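Local coordinates for TRAP dicarboxylate transporter-DctP subunit (Desulfovibrio salexigens, PDB 4N6D), which probably serves as the periplasmic solute-binding component of a TRAP transporter, capturing a small solute, perhaps an organic acid, for uptake, at residues T79-G82 / V83-G86. Numbering follows the deposited sequence.
Sequences TLRG and VMQG. With I3C (5-amino-2,4,6-triiodobenzene-1,3-dicarboxylic acid), chain C.
Arg-81 and Met-84 meet on the short helix 79-85 and both face the phasing ligand I3C, the arginine at a carboxylate, the methionine methyl at iodine I2. Arg-81 grips the carboxylate with two hydrogen bonds: NH2 gives a nearly straight one to O12 (2.6 Å, 177°), and NH1 a longer, more bent one to O11 (3.2 Å). CG anti to the backbone N (chi1 -165°) and a bend at chi2 carry the guanidinium past the last helical turn, where its paired N-H groups match a carboxylate.

Three backbone bonds hold that turn: Val-83 N to Thr-79 O, Met-84 N to Leu-80 O, and Gln-85 N to Arg-81 O. Gly-86 then ends the helix in a Schellman motif, where its positive phi is readily adopted by a residue without a side chain.

The slim, unbranched thioether of Met-84 fits at the guanidinium edge, its CE 3.1 Å from Arg-81 NH1 and 3.9 Å from I2 of I3C. Gln-85 passes over one face, CG about 4.1 Å above the plane; its flat amide, tilted 31° from the guanidinium, adds no charge. Val-83, small and branched, rests with Leu-80 on Phe-139 and Ile-238 of strands 139-146 and 234-240.

With Arg-138, another I3C-pocket residue, touching Met-84, the two-pronged grip is consistent with a site that welcomes anions, I3C being only a stand-in for the natural solute.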
loop_
_atom_site.group_PDB
_atom_site.type_symbol
_atom_site.label_atom_id
_atom_site.label_comp_id
_atom_site.label_asym_id
_atom_site.label_seq_id
_atom_site.Cartn_x
_atom_site.Cartn_y
_atom_site.Cartn_z
ATOM N N THR A 79 -3.579 -3.774 -16.948
ATOM C CA THR A 79 -3.476 -2.342 -16.718
ATOM C C THR A 79 -2.172 -1.781 -17.280
ATOM O O THR A 79 -2.180 -0.757 -17.960
ATOM C CB THR A 79 -3.611 -2.006 -15.222
ATOM O OG1 THR A 79 -4.983 -2.142 -14.838
ATOM C CG2 THR A 79 -3.186 -0.572 -14.956
ATOM N N LEU A 80 -1.044 -2.436 -17.028
ATOM C CA LEU A 80 0.235 -1.924 -17.566
ATOM C C LEU A 80 0.250 -1.879 -19.070
ATOM O O LEU A 80 0.533 -0.844 -19.697
ATOM C CB LEU A 80 1.414 -2.774 -17.102
ATOM C CG LEU A 80 1.979 -2.436 -15.740
ATOM C CD1 LEU A 80 3.035 -3.467 -15.373
ATOM C CD2 LEU A 80 2.584 -1.038 -15.731
ATOM N N ARG A 81 -0.052 -3.001 -19.698
ATOM C CA ARG A 81 -0.030 -3.029 -21.146
ATOM C C ARG A 81 -1.136 -2.158 -21.721
ATOM O O ARG A 81 -0.966 -1.464 -22.728
ATOM C CB ARG A 81 -0.199 -4.456 -21.652
ATOM C CG ARG A 81 0.168 -4.604 -23.099
ATOM C CD ARG A 81 1.668 -4.384 -23.319
ATOM N NE ARG A 81 1.950 -4.411 -24.751
ATOM C CZ ARG A 81 2.759 -3.574 -25.384
ATOM N NH1 ARG A 81 3.419 -2.639 -24.716
ATOM N NH2 ARG A 81 2.912 -3.699 -26.692
ATOM N N GLY A 82 -2.293 -2.197 -21.073
ATOM C CA GLY A 82 -3.421 -1.406 -21.526
ATOM C C GLY A 82 -3.176 0.088 -21.529
ATOM O O GLY A 82 -3.575 0.805 -22.443
ATOM N N VAL A 83 -2.538 0.592 -20.488
ATOM C CA VAL A 83 -2.209 2.002 -20.478
ATOM C C VAL A 83 -1.120 2.307 -21.527
ATOM O O VAL A 83 -1.184 3.311 -22.243
ATOM C CB VAL A 83 -1.798 2.457 -19.068
ATOM C CG1 VAL A 83 -1.235 3.868 -19.116
ATOM C CG2 VAL A 83 -2.995 2.402 -18.130
ATOM N N MET A 84 -0.138 1.415 -21.659
ATOM C CA MET A 84 0.943 1.616 -22.622
ATOM C C MET A 84 0.378 1.708 -24.024
ATOM O O MET A 84 0.859 2.481 -24.861
ATOM C CB MET A 84 1.942 0.460 -22.546
ATOM C CG MET A 84 2.757 0.448 -21.280
ATOM S SD MET A 84 3.868 -0.964 -21.136
ATOM C CE MET A 84 4.679 -0.684 -22.623
ATOM N N GLN A 85 -0.656 0.916 -24.287
ATOM C CA GLN A 85 -1.294 0.859 -25.599
ATOM C C GLN A 85 -2.355 1.937 -25.810
ATOM O O GLN A 85 -2.830 2.123 -26.925
ATOM C CB GLN A 85 -1.903 -0.528 -25.831
ATOM C CG GLN A 85 -0.843 -1.597 -25.985
ATOM C CD GLN A 85 -1.404 -2.981 -26.249
ATOM O OE1 GLN A 85 -2.302 -3.448 -25.544
ATOM N NE2 GLN A 85 -0.866 -3.652 -27.265
ATOM N N GLY A 86 -2.723 2.646 -24.742
ATOM C CA GLY A 86 -3.714 3.699 -24.833
ATOM C C GLY A 86 -5.160 3.220 -24.707
ATOM O O GLY A 86 -6.099 3.994 -24.951
HETATM I I3 I3C C . 9.484 2.312 -30.125
HETATM I I2 I3C C . 7.122 -1.051 -25.656
HETATM I I1 I3C C . 3.817 0.403 -30.428
HETATM O O8 I3C C . 6.905 1.199 -32.259
HETATM O O9 I3C C . 6.014 2.968 -31.297
HETATM C C10 I3C C . 4.648 -0.876 -27.626
HETATM N N13 I3C C . 9.307 0.669 -27.309
HETATM C C1 I3C C . 6.699 1.171 -29.915
HETATM C C6 I3C C . 7.904 1.234 -29.243
HETATM C C5 I3C C . 8.070 0.611 -28.017
HETATM C C4 I3C C . 6.999 -0.081 -27.506
HETATM C C3 I3C C . 5.798 -0.134 -28.180
HETATM C C2 I3C C . 5.641 0.481 -29.391
HETATM C C7 I3C C . 6.528 1.823 -31.230
HETATM O O11 I3C C . 3.793 -0.306 -26.900
HETATM O O12 I3C C . 4.548 -2.093 -27.914
#